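Local coordinates for DUF4627 domain-containing protein (Bacteroides thetaiotaomicron, PDB 3SEE) that is of unknown function but probably binds sugars through a fold resembling galactose-binding domains, and carries a sodium ion in the crystal, at residues Ala33-Met39 against Lys78-Arg84; Thr128-Arg134 against Tyr166-Val172; Gly106-Tyr112 against Ala147-Ile153; Val46-Glu52 against Ala62-Asn67. All coordinates share one frame; numbering follows the deposited sequence.

Interaction 1 (Ala33-Met39 against Lys78-Arg84)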
# COMPACT_ATOMS: atom_id res chain seq x y z
N ALA A 33 0.70 12.85 9.22
CA ALA A 33 -0.32 12.65 8.21
C ALA A 33 -0.24 13.69 7.12
O ALA A 33 0.27 14.78 7.31
CB ALA A 33 -1.70 12.65 8.84
N GLY A 34 -0.72 13.30 5.94
CA GLY A 34 -0.77 14.20 4.81
C GLY A 34 0.54 14.42 4.10
O GLY A 34 0.67 15.39 3.35
N GLU A 35 1.49 13.55 4.36
CA GLU A 35 2.83 13.60 3.79
C GLU A 35 3.13 12.17 3.38
O GLU A 35 2.50 11.26 3.92
CB GLU A 35 3.82 14.04 4.86
CG GLU A 35 3.56 15.45 5.36
CD GLU A 35 4.70 16.04 6.14
OE1 GLU A 35 5.73 15.35 6.36
OE2 GLU A 35 4.54 17.22 6.54
N TRP A 36 4.06 11.97 2.45
CA TRP A 36 4.61 10.64 2.24
C TRP A 36 5.66 10.31 3.28
O TRP A 36 6.41 11.17 3.73
CB TRP A 36 5.23 10.54 0.85
CG TRP A 36 4.25 10.67 -0.25
CD1 TRP A 36 4.04 11.76 -1.03
CD2 TRP A 36 3.35 9.65 -0.72
NE1 TRP A 36 3.05 11.50 -1.94
CE2 TRP A 36 2.61 10.22 -1.77
CE3 TRP A 36 3.06 8.34 -0.32
CZ2 TRP A 36 1.64 9.50 -2.46
CZ3 TRP A 36 2.10 7.64 -1.02
CH2 TRP A 36 1.39 8.23 -2.06
N PHE A 37 5.74 9.03 3.63
CA PHE A 37 6.82 8.51 4.43
C PHE A 37 7.42 7.28 3.79
O PHE A 37 6.76 6.57 3.02
CB PHE A 37 6.39 8.24 5.88
CG PHE A 37 5.34 7.18 6.05
CD1 PHE A 37 5.69 5.85 6.12
CD2 PHE A 37 4.01 7.51 6.17
CE1 PHE A 37 4.71 4.87 6.32
CE2 PHE A 37 3.04 6.54 6.37
CZ PHE A 37 3.40 5.22 6.46
N ILE A 38 8.68 7.04 4.12
CA ILE A 38 9.41 5.87 3.70
C ILE A 38 9.50 4.90 4.86
O ILE A 38 10.00 5.26 5.93
CB ILE A 38 10.81 6.22 3.21
CG1 ILE A 38 10.71 7.15 1.99
CG2 ILE A 38 11.61 4.95 2.92
CD1 ILE A 38 12.02 7.89 1.67
N MSE A 39 8.97 3.69 4.68
CA MSE A 39 9.21 2.58 5.60
C MSE A 39 10.23 1.66 4.97
O MSE A 39 10.03 1.15 3.87
CB MSE A 39 7.92 1.80 5.90
CG MSE A 39 7.23 2.25 7.17
SE MSE A 39 8.07 1.67 8.80
CE MSE A 39 7.38 -0.09 8.76
N LYS A 78 7.43 -4.27 6.36
CA LYS A 78 8.76 -3.68 6.55
C LYS A 78 9.14 -2.61 5.54
O LYS A 78 9.83 -1.68 5.91
CB LYS A 78 9.85 -4.74 6.56
CG LYS A 78 9.73 -5.75 7.69
CD LYS A 78 10.94 -6.67 7.71
CE LYS A 78 10.73 -7.79 8.69
NZ LYS A 78 11.94 -8.70 8.67
N ALA A 79 8.78 -2.77 4.26
CA ALA A 79 9.31 -1.88 3.21
C ALA A 79 8.18 -1.43 2.29
O ALA A 79 7.61 -2.23 1.53
CB ALA A 79 10.40 -2.58 2.41
N PHE A 80 7.87 -0.14 2.33
CA PHE A 80 6.81 0.41 1.51
C PHE A 80 6.86 1.94 1.53
O PHE A 80 7.48 2.54 2.41
CB PHE A 80 5.41 -0.10 1.93
CG PHE A 80 5.06 0.12 3.36
CD1 PHE A 80 5.34 -0.84 4.32
CD2 PHE A 80 4.34 1.23 3.75
CE1 PHE A 80 4.95 -0.65 5.65
CE2 PHE A 80 3.96 1.41 5.07
CZ PHE A 80 4.25 0.47 6.01
N LEU A 81 6.20 2.53 0.53
CA LEU A 81 5.89 3.94 0.49
C LEU A 81 4.52 4.14 1.13
O LEU A 81 3.58 3.47 0.74
CB LEU A 81 5.88 4.36 -0.97
CG LEU A 81 5.40 5.79 -1.26
CD1 LEU A 81 6.40 6.82 -0.72
CD2 LEU A 81 5.13 5.98 -2.75
N GLY A 82 4.44 5.02 2.11
CA GLY A 82 3.20 5.19 2.83
C GLY A 82 2.69 6.62 2.91
O GLY A 82 3.46 7.58 2.82
N GLN A 83 1.38 6.78 3.10
CA GLN A 83 0.81 8.07 3.47
C GLN A 83 -0.34 7.86 4.42
O GLN A 83 -1.30 7.16 4.10
CB GLN A 83 0.38 8.89 2.25
CG GLN A 83 -0.13 10.27 2.67
CD GLN A 83 -0.25 11.32 1.58
OE1 GLN A 83 -1.22 12.06 1.59
NE2 GLN A 83 0.73 11.42 0.66
N ARG A 84 -0.21 8.47 5.60
CA ARG A 84 -1.22 8.40 6.65
C ARG A 84 -2.32 9.42 6.39
O ARG A 84 -2.02 10.57 6.00
CB ARG A 84 -0.54 8.62 8.00
CG ARG A 84 -1.39 8.51 9.23
CD ARG A 84 -0.53 8.77 10.44
NE ARG A 84 -1.26 8.63 11.69
CZ ARG A 84 -0.67 8.67 12.87
NH1 ARG A 84 0.63 8.92 12.98
NH2 ARG A 84 -1.37 8.44 13.96
O HOH W 1 1.98 10.13 6.28
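Q83 lies over the W36 indole where antiparallel strands 36-40 and 79-85 meet. Its CB makes a CH-pi contact 4.2 Å from the centroid of the six-membered ring, and its NE2 sits over one face of the indole, 3.3 Å from W36 CE2, the amide plane steep to the ring. L81 CD2 adds an off-centre CH-pi contact to the same ring. On the other face of the sheet, F37 has CG between its backbone N and carbonyl carbon (chi1 64°), which lays the ring over G82, whose CA is 3.7 Å from the F37 centroid. M39, a selenomethionine, sets CB over the F80 ring, 3.8 Å from its centroid.

Backbone bonds pair F37 with G82 and M39 with F80 in both directions, and G34 N reaches R84 O at 3.0 Å. A water bridges E35 O and R84 N.

Outside the pair, W36 NE1 bonds to N14 O, Q83 OE1 accepts from K13 N and R84 pairs with D198. A leucine in place of W36 would probably leave N14 O without this donor and Q83 without its aromatic platform. Apolar and CH-pi packing thus dominates between the strands, while the polar side-chain ends turn to partners outside.

Interaction 2 (Thr128-Arg134 against Tyr166-Val172)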
# COMPACT_ATOMS: atom_id res chain seq x y z
N THR A 128 -4.43 -6.78 12.97
CA THR A 128 -4.07 -6.27 11.64
C THR A 128 -5.37 -6.04 10.89
O THR A 128 -6.01 -6.99 10.43
CB THR A 128 -3.15 -7.24 10.88
OG1 THR A 128 -3.82 -8.50 10.73
CG2 THR A 128 -1.82 -7.48 11.60
N THR A 129 -5.77 -4.78 10.79
CA THR A 129 -7.07 -4.38 10.26
C THR A 129 -6.91 -3.62 8.96
O THR A 129 -6.20 -2.62 8.94
CB THR A 129 -7.81 -3.47 11.28
OG1 THR A 129 -7.75 -4.06 12.59
CG2 THR A 129 -9.23 -3.24 10.88
N PHE A 130 -7.54 -4.09 7.90
CA PHE A 130 -7.36 -3.53 6.56
C PHE A 130 -8.72 -3.26 5.92
O PHE A 130 -9.63 -4.06 6.11
CB PHE A 130 -6.64 -4.52 5.64
CG PHE A 130 -5.31 -5.02 6.12
CD1 PHE A 130 -5.22 -6.11 6.98
CD2 PHE A 130 -4.14 -4.46 5.66
CE1 PHE A 130 -3.98 -6.62 7.36
CE2 PHE A 130 -2.91 -4.96 6.03
CZ PHE A 130 -2.84 -6.02 6.88
N PHE A 131 -8.82 -2.24 5.08
CA PHE A 131 -10.00 -2.16 4.21
C PHE A 131 -9.97 -3.27 3.15
O PHE A 131 -8.91 -3.66 2.66
CB PHE A 131 -10.08 -0.82 3.54
CG PHE A 131 -10.32 0.32 4.49
CD1 PHE A 131 -11.45 0.33 5.29
CD2 PHE A 131 -9.43 1.37 4.60
CE1 PHE A 131 -11.67 1.39 6.16
CE2 PHE A 131 -9.64 2.42 5.48
CZ PHE A 131 -10.77 2.43 6.25
N MSE A 132 -11.14 -3.80 2.83
CA MSE A 132 -11.25 -4.90 1.89
C MSE A 132 -11.17 -4.41 0.45
O MSE A 132 -11.88 -3.50 0.05
CB MSE A 132 -12.58 -5.60 2.10
CG MSE A 132 -12.66 -6.94 1.35
SE MSE A 132 -14.45 -7.70 1.38
CE MSE A 132 -15.15 -6.83 -0.21
N ARG A 133 -10.34 -5.07 -0.35
CA ARG A 133 -10.38 -4.76 -1.75
C ARG A 133 -11.76 -5.21 -2.30
O ARG A 133 -12.32 -6.25 -1.95
CB ARG A 133 -9.15 -5.28 -2.51
CG ARG A 133 -9.07 -6.77 -2.64
CD ARG A 133 -7.76 -7.24 -3.30
NE ARG A 133 -7.74 -8.67 -3.22
CZ ARG A 133 -8.39 -9.48 -4.05
NH1 ARG A 133 -9.09 -9.01 -5.06
NH2 ARG A 133 -8.31 -10.79 -3.84
N ARG A 134 -12.36 -4.35 -3.10
CA ARG A 134 -13.75 -4.51 -3.45
C ARG A 134 -14.06 -5.81 -4.16
O ARG A 134 -15.12 -6.41 -3.93
CB ARG A 134 -14.17 -3.33 -4.29
CG ARG A 134 -15.55 -3.10 -4.33
CD ARG A 134 -15.88 -1.67 -4.73
NE ARG A 134 -17.31 -1.69 -4.69
CZ ARG A 134 -18.09 -1.52 -5.73
NH1 ARG A 134 -17.59 -1.28 -6.93
NH2 ARG A 134 -19.39 -1.50 -5.54
N TYR A 166 -11.40 -0.10 -3.35
CA TYR A 166 -11.55 -0.59 -1.99
C TYR A 166 -12.94 -0.25 -1.46
O TYR A 166 -13.54 0.76 -1.86
CB TYR A 166 -10.46 0.04 -1.05
CG TYR A 166 -9.14 -0.72 -1.15
CD1 TYR A 166 -8.19 -0.38 -2.09
CD2 TYR A 166 -8.91 -1.82 -0.35
CE1 TYR A 166 -7.02 -1.14 -2.19
CE2 TYR A 166 -7.78 -2.58 -0.48
CZ TYR A 166 -6.82 -2.24 -1.39
OH TYR A 166 -5.66 -2.97 -1.58
N ASP A 167 -13.43 -1.08 -0.54
CA ASP A 167 -14.68 -0.81 0.16
C ASP A 167 -14.33 -0.42 1.60
O ASP A 167 -14.00 -1.27 2.41
CB ASP A 167 -15.59 -2.03 0.13
CG ASP A 167 -16.98 -1.75 0.65
OD1 ASP A 167 -17.20 -0.67 1.24
OD2 ASP A 167 -17.87 -2.62 0.43
N MSE A 168 -14.38 0.87 1.89
CA MSE A 168 -14.12 1.33 3.25
C MSE A 168 -15.23 0.89 4.22
O MSE A 168 -15.05 0.99 5.44
CB MSE A 168 -13.90 2.85 3.28
CG MSE A 168 -12.49 3.30 2.96
SE MSE A 168 -11.72 2.43 1.39
CE MSE A 168 -10.22 3.60 1.33
N GLY A 169 -16.36 0.45 3.68
CA GLY A 169 -17.39 -0.17 4.47
C GLY A 169 -17.17 -1.61 4.89
O GLY A 169 -18.03 -2.18 5.60
N GLN A 170 -16.06 -2.25 4.47
CA GLN A 170 -15.73 -3.59 4.92
C GLN A 170 -14.27 -3.66 5.29
O GLN A 170 -13.41 -3.05 4.65
CB GLN A 170 -16.06 -4.64 3.85
CG GLN A 170 -17.51 -4.64 3.43
CD GLN A 170 -17.81 -5.71 2.43
OE1 GLN A 170 -17.95 -5.42 1.21
NE2 GLN A 170 -17.91 -6.91 2.90
N VAL A 171 -13.99 -4.41 6.34
CA VAL A 171 -12.64 -4.65 6.79
C VAL A 171 -12.36 -6.14 6.83
O VAL A 171 -13.27 -6.97 6.98
CB VAL A 171 -12.33 -3.98 8.16
CG1 VAL A 171 -12.26 -2.46 8.03
CG2 VAL A 171 -13.36 -4.41 9.23
N VAL A 172 -11.08 -6.47 6.72
CA VAL A 172 -10.59 -7.82 6.89
C VAL A 172 -9.52 -7.81 8.00
O VAL A 172 -8.77 -6.84 8.15
CB VAL A 172 -10.16 -8.39 5.51
CG1 VAL A 172 -9.06 -7.58 4.84
CG2 VAL A 172 -9.80 -9.86 5.58
O HOH W 2 -18.09 -3.14 -2.24
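With chi1 at -66°, F131 CG stands beside its backbone N and the ring leans out to the corner where M168 waits. In M168, chi1 (-84°) puts CG beside the backbone N and over the ring, and the bend at chi2 (46°) carries SE back over the same face. The selenomethionine crosses the phenyl at about a right angle: M168 CG is 3.6 Å from the F131 centroid and almost straight above it, and SE follows at 4.3 Å in a Met-aromatic contact. At the ring's edge, in its plane, lies Q170 O, and V171 CG1 approaches F131 CD1 to 4.0 Å.

The two flanks of the corner pair with the same strand in turn. F130 and V172 exchange backbone hydrogen bonds. Next, Q170 O takes M132 N, which comes from above the carbonyl plane, and beyond the corner D167 N gives a nearly straight bond to M132 O (2.9 Å). The Y166 ring lies against the 131-133 backbone, its CE2 touching R133 CB at 3.6 Å, and its hydroxyl reaches A147 O.

The corner itself is a type I turn from D167 to Q170, in which D167 OD1 accepts from G169 N (2.8 Å) to form an Asx turn. D167 OD2 also takes a water that links it to R134 NE. Helix 194-197 packs on F131 through I195 and L196.

One edge of strand 130-133 thus pairs first with strand 170-172 and then with strand 160-167, which the chain leaves at the M168-G169 corner, consistent with a galactose-binding-like beta-sandwich.

Interaction 3 (Gly106-Tyr112 against Ala147-Ile153); sequences GTPVSVY and AQYNFKI
Q148 crosses obliquely over S110 and Y112, with NE2 3.6 Å from S110 CB and OE1 near the Y112 ring, whose plane is turned only 25° from the amide. CG anti to the backbone N (chi1 -178°) and an extended chain beyond it bring NE2 to N150, two residues on. There Q148 NE2 gives N150 OD1 a hydrogen bond of 2.9 Å, nearly straight at 175°. S110 OG donates to the same oxygen at 2.7 Å, so N150 OD1 is gripped by two donors, each in its carbonyl plane and on a lone pair. The two bonds fix the rotation of the N150 amide on the partly polar face that also holds P108 and K152.

The other face holds V109, V111, Y149 and F151, and there V111 CG2 comes to the edge of the Y149 ring. At the end of the strand I153 CD1 neighbours V109 CG1 at 3.9 Å. Backbone bonds join V109 with F151 and V111 with Y149 both ways; beyond them I153 N reaches T107 O, and G106 N gives I153 O a short bond of 2.7 Å.

NE2 of Q148 has a second partner in Q206, and Y112 OH bonds to W76 O. A leucine at Q148 would probably leave N150 OD1 with one donor fewer and Q206 without this donor, setting the N150 amide freer to turn.

Regular antiparallel pairing of this kind forms the edge of the mixed six-stranded sheet: strand 149-152 is outermost, while V109, V111 and Y149 face strand 160-167 of the other sheet in the beta-sandwich.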
# COMPACT_ATOMS: atom_id res chain seq x y z
N GLY A 106 6.66 -7.97 -16.07
CA GLY A 106 6.06 -8.91 -15.15
C GLY A 106 6.22 -8.57 -13.68
O GLY A 106 5.69 -9.27 -12.83
N THR A 107 6.96 -7.52 -13.36
CA THR A 107 7.17 -7.16 -11.95
C THR A 107 5.87 -6.68 -11.33
O THR A 107 5.22 -5.82 -11.89
CB THR A 107 8.21 -6.03 -11.86
OG1 THR A 107 9.44 -6.46 -12.44
CG2 THR A 107 8.51 -5.67 -10.40
N PRO A 108 5.49 -7.23 -10.17
CA PRO A 108 4.28 -6.72 -9.52
C PRO A 108 4.47 -5.46 -8.71
O PRO A 108 5.52 -5.22 -8.13
CB PRO A 108 3.88 -7.87 -8.60
CG PRO A 108 5.14 -8.57 -8.32
CD PRO A 108 6.06 -8.39 -9.49
N VAL A 109 3.40 -4.68 -8.64
CA VAL A 109 3.28 -3.59 -7.69
C VAL A 109 1.99 -3.82 -6.91
O VAL A 109 1.05 -4.41 -7.41
CB VAL A 109 3.29 -2.23 -8.42
CG1 VAL A 109 2.10 -2.06 -9.35
CG2 VAL A 109 3.45 -1.08 -7.44
N SER A 110 1.97 -3.34 -5.68
CA SER A 110 0.98 -3.75 -4.71
C SER A 110 0.54 -2.61 -3.82
O SER A 110 1.25 -1.62 -3.66
CB SER A 110 1.55 -4.86 -3.85
OG SER A 110 2.11 -5.91 -4.66
N VAL A 111 -0.61 -2.81 -3.21
CA VAL A 111 -1.29 -1.82 -2.37
C VAL A 111 -1.96 -2.51 -1.19
O VAL A 111 -2.54 -3.59 -1.37
CB VAL A 111 -2.47 -1.20 -3.18
CG1 VAL A 111 -3.30 -0.25 -2.31
CG2 VAL A 111 -1.94 -0.53 -4.42
N TYR A 112 -2.02 -1.86 -0.03
CA TYR A 112 -3.01 -2.16 0.99
C TYR A 112 -3.29 -0.86 1.75
O TYR A 112 -2.54 0.12 1.63
CB TYR A 112 -2.58 -3.32 1.92
CG TYR A 112 -1.33 -3.12 2.74
CD1 TYR A 112 -1.34 -2.34 3.89
CD2 TYR A 112 -0.13 -3.68 2.35
CE1 TYR A 112 -0.20 -2.15 4.64
CE2 TYR A 112 1.03 -3.49 3.09
CZ TYR A 112 0.98 -2.73 4.25
OH TYR A 112 2.11 -2.51 5.02
N ALA A 147 -6.93 -8.07 1.51
CA ALA A 147 -6.42 -6.74 1.85
C ALA A 147 -5.48 -6.17 0.80
O ALA A 147 -5.61 -5.03 0.38
CB ALA A 147 -5.70 -6.78 3.22
N GLN A 148 -4.51 -6.99 0.41
CA GLN A 148 -3.49 -6.55 -0.52
C GLN A 148 -3.91 -6.86 -1.96
O GLN A 148 -4.39 -7.95 -2.26
CB GLN A 148 -2.17 -7.25 -0.24
CG GLN A 148 -1.02 -6.80 -1.13
CD GLN A 148 0.34 -7.19 -0.63
OE1 GLN A 148 0.61 -7.11 0.58
NE2 GLN A 148 1.22 -7.61 -1.54
N TYR A 149 -3.75 -5.84 -2.80
CA TYR A 149 -3.95 -5.93 -4.23
C TYR A 149 -2.59 -5.95 -4.90
O TYR A 149 -1.72 -5.15 -4.56
CB TYR A 149 -4.71 -4.68 -4.72
CG TYR A 149 -4.80 -4.53 -6.20
CD1 TYR A 149 -5.66 -5.33 -6.95
CD2 TYR A 149 -4.02 -3.61 -6.89
CE1 TYR A 149 -5.76 -5.21 -8.33
CE2 TYR A 149 -4.11 -3.48 -8.27
CZ TYR A 149 -4.97 -4.28 -8.98
OH TYR A 149 -5.04 -4.13 -10.35
N ASN A 150 -2.42 -6.85 -5.85
CA ASN A 150 -1.19 -6.96 -6.65
C ASN A 150 -1.52 -6.81 -8.11
O ASN A 150 -2.52 -7.37 -8.56
CB ASN A 150 -0.54 -8.34 -6.43
CG ASN A 150 -0.30 -8.64 -4.98
OD1 ASN A 150 0.39 -7.90 -4.28
ND2 ASN A 150 -0.86 -9.74 -4.50
N PHE A 151 -0.67 -6.12 -8.85
CA PHE A 151 -0.86 -5.96 -10.29
C PHE A 151 0.47 -6.15 -11.00
O PHE A 151 1.44 -5.46 -10.69
CB PHE A 151 -1.41 -4.56 -10.58
CG PHE A 151 -1.74 -4.35 -12.04
CD1 PHE A 151 -2.71 -5.10 -12.68
CD2 PHE A 151 -1.04 -3.42 -12.78
CE1 PHE A 151 -2.99 -4.93 -14.01
CE2 PHE A 151 -1.36 -3.22 -14.13
CZ PHE A 151 -2.32 -3.98 -14.73
N LYS A 152 0.49 -7.06 -11.96
CA LYS A 152 1.70 -7.26 -12.75
C LYS A 152 1.83 -6.19 -13.81
O LYS A 152 0.92 -5.95 -14.61
CB LYS A 152 1.71 -8.62 -13.46
CG LYS A 152 1.85 -9.79 -12.54
CD LYS A 152 1.80 -11.10 -13.35
CE LYS A 152 0.67 -11.14 -14.44
NZ LYS A 152 0.46 -12.42 -15.27
N ILE A 153 2.97 -5.54 -13.80
CA ILE A 153 3.32 -4.53 -14.79
C ILE A 153 3.82 -5.27 -16.02
O ILE A 153 4.88 -5.91 -15.98
CB ILE A 153 4.38 -3.57 -14.23
CG1 ILE A 153 3.80 -2.77 -13.04
CG2 ILE A 153 4.90 -2.66 -15.33
CD1 ILE A 153 4.87 -2.15 -12.15

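Interaction 4 (Val46-Glu52 against Ala62-Asn67). With NA (sodium ion), chain B.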
# COMPACT_ATOMS: atom_id res chain seq x y z
N VAL A 46 19.12 -4.36 1.77
CA VAL A 46 18.12 -5.14 1.05
C VAL A 46 17.37 -4.33 -0.01
O VAL A 46 17.24 -4.77 -1.16
CB VAL A 46 17.13 -5.78 2.06
CG1 VAL A 46 15.89 -6.38 1.34
CG2 VAL A 46 17.84 -6.89 2.88
N THR A 47 16.88 -3.15 0.37
CA THR A 47 16.15 -2.31 -0.56
C THR A 47 16.48 -0.85 -0.30
O THR A 47 16.93 -0.47 0.79
CB THR A 47 14.61 -2.61 -0.52
OG1 THR A 47 13.92 -1.75 -1.45
CG2 THR A 47 14.04 -2.43 0.87
N THR A 48 16.26 -0.02 -1.31
CA THR A 48 16.36 1.43 -1.17
C THR A 48 15.11 2.03 -1.76
O THR A 48 14.76 1.73 -2.91
CB THR A 48 17.59 1.97 -1.90
OG1 THR A 48 18.76 1.39 -1.29
CG2 THR A 48 17.68 3.50 -1.84
N ILE A 49 14.43 2.86 -0.98
CA ILE A 49 13.26 3.59 -1.42
C ILE A 49 13.63 5.07 -1.37
O ILE A 49 13.98 5.56 -0.29
CB ILE A 49 12.03 3.29 -0.52
CG1 ILE A 49 11.68 1.80 -0.58
CG2 ILE A 49 10.83 4.13 -0.95
CD1 ILE A 49 10.56 1.34 0.33
N ALA A 50 13.53 5.76 -2.50
CA ALA A 50 14.00 7.12 -2.58
C ALA A 50 13.26 7.90 -3.65
O ALA A 50 12.78 7.34 -4.65
CB ALA A 50 15.52 7.19 -2.87
N TRP A 51 13.22 9.22 -3.45
CA TRP A 51 12.68 10.17 -4.42
C TRP A 51 13.64 10.36 -5.57
O TRP A 51 14.86 10.28 -5.41
CB TRP A 51 12.46 11.50 -3.71
CG TRP A 51 11.85 12.58 -4.51
CD1 TRP A 51 10.53 12.80 -4.71
CD2 TRP A 51 12.54 13.66 -5.14
NE1 TRP A 51 10.34 13.92 -5.47
CE2 TRP A 51 11.56 14.48 -5.73
CE3 TRP A 51 13.88 14.01 -5.27
CZ2 TRP A 51 11.89 15.65 -6.42
CZ3 TRP A 51 14.20 15.19 -5.97
CH2 TRP A 51 13.21 15.98 -6.53
N GLU A 52 13.11 10.60 -6.75
CA GLU A 52 13.92 10.84 -7.94
C GLU A 52 13.20 11.77 -8.91
O GLU A 52 11.97 11.83 -8.94
CB GLU A 52 14.18 9.53 -8.67
CG GLU A 52 12.90 8.90 -9.21
CD GLU A 52 13.10 7.66 -10.04
OE1 GLU A 52 14.23 7.32 -10.41
OE2 GLU A 52 12.07 7.04 -10.37
N ALA A 62 9.11 10.93 -9.05
CA ALA A 62 8.61 9.61 -8.67
C ALA A 62 9.33 9.13 -7.44
O ALA A 62 10.37 9.69 -7.04
CB ALA A 62 8.83 8.64 -9.82
N MSE A 63 8.79 8.07 -6.85
CA MSE A 63 9.50 7.29 -5.83
C MSE A 63 9.97 6.01 -6.48
O MSE A 63 9.22 5.37 -7.23
CB MSE A 63 8.59 6.93 -4.68
CG MSE A 63 8.00 8.16 -3.97
SE MSE A 63 9.28 9.34 -3.17
CE MSE A 63 10.07 8.16 -1.88
N LYS A 64 11.20 5.60 -6.20
CA LYS A 64 11.76 4.35 -6.71
C LYS A 64 11.95 3.37 -5.55
O LYS A 64 12.59 3.71 -4.55
CB LYS A 64 13.09 4.60 -7.42
CG LYS A 64 13.71 3.34 -8.00
CD LYS A 64 15.09 3.56 -8.55
CE LYS A 64 15.00 4.20 -9.92
NZ LYS A 64 16.28 4.20 -10.68
N ILE A 65 11.41 2.18 -5.72
CA ILE A 65 11.56 1.07 -4.78
C ILE A 65 12.51 0.09 -5.45
O ILE A 65 12.14 -0.63 -6.38
CB ILE A 65 10.24 0.38 -4.43
CG1 ILE A 65 9.23 1.39 -3.88
CG2 ILE A 65 10.49 -0.78 -3.45
CD1 ILE A 65 7.82 0.81 -3.62
N ASP A 66 13.75 0.08 -5.00
CA ASP A 66 14.83 -0.66 -5.66
C ASP A 66 15.25 -1.85 -4.82
O ASP A 66 15.93 -1.68 -3.81
CB ASP A 66 16.01 0.29 -5.92
CG ASP A 66 17.17 -0.36 -6.64
OD1 ASP A 66 17.23 -1.59 -6.75
OD2 ASP A 66 18.06 0.41 -7.07
N ASN A 67 14.81 -3.05 -5.22
CA ASN A 67 15.14 -4.29 -4.52
C ASN A 67 16.33 -5.03 -5.13
O ASN A 67 16.45 -6.23 -4.96
CB ASN A 67 13.92 -5.23 -4.50
CG ASN A 67 12.77 -4.71 -3.70
OD1 ASN A 67 12.83 -3.71 -3.03
ND2 ASN A 67 11.66 -5.43 -3.80
NA NA B . 19.14 0.39 0.83
O HOH W 3 18.60 -2.38 -3.28
O HOH W 4 16.80 7.00 -9.16
O HOH W 5 15.46 5.78 -12.53
O HOH W 6 19.78 -1.43 -0.68
O HOH W 7 21.43 0.87 1.07
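A sodium ion sits at the open end of this hairpin, held by the backbone oxygen T47 O and the side-chain hydroxyl T48 OG1, each at 2.4 Å, and by two waters. T48 OG1 stands beside its own backbone N (chi1 -62°), which turns it to the ion. The neighbouring hydroxyl, T47 OG1, points instead across the hairpin, 2.7 Å from N67 OD1 and 3.1 Å from D66 O. D66 O accepts from T48 N and from a water.

Further along, the strands pair regularly, with backbone bonds both ways at T48-D66, A50-K64 and E52-A62. On the face of I49, W51, M63 and I65, the two isoleucines lie side by side, with I49 CG1 4.0 Å from I65 CG2. M63, a selenomethionine, bends at chi2 to bring SE to the edge of the W51 indole in the ring plane, 5.0 Å from the centroid of its five-membered half: a Met-aromatic contact. A further bend at chi3 turns CE toward the W51 backbone N. On the other face E52 crosses K64 at about a right angle. In the conformers given, their charges make a long salt bridge, E52 OE1 to K64 NZ 3.7 Å, and two waters bridge the same atoms, one of them held weakly by the lysine.

W51 NE1 donates to F17 O. Strand 48-53 is the outer strand of the eight-stranded sheet and strand 61-66 lies next to it, followed by strand 211-221; I49 and M63 pack on I38 of strand 36-40 in the facing sheet.

In the fold
Interactions 1 and 4 pack face to face across the sandwich, centres about 12 Å apart: I38 CD1 lies 3.6 Å from I49 O, and L81 CD2 3.8 Å from M63 CG. The hairpin of interaction 4 falls between the two strands of interaction 1 in sequence, and its sodium ion lies about 9 Å from the I38 side chain. Interactions 1 and 3 share the six-stranded sheet and touch where F80 CE1 meets Y112 OH at 3.4 Å. Interactions 2 and 3 alternate along the chain and join the two sheets, with F130 CG 3.4 Å from A147 CB. Interactions 2 and 4 belong to one sheet but lie about 27 Å apart, centre to centre.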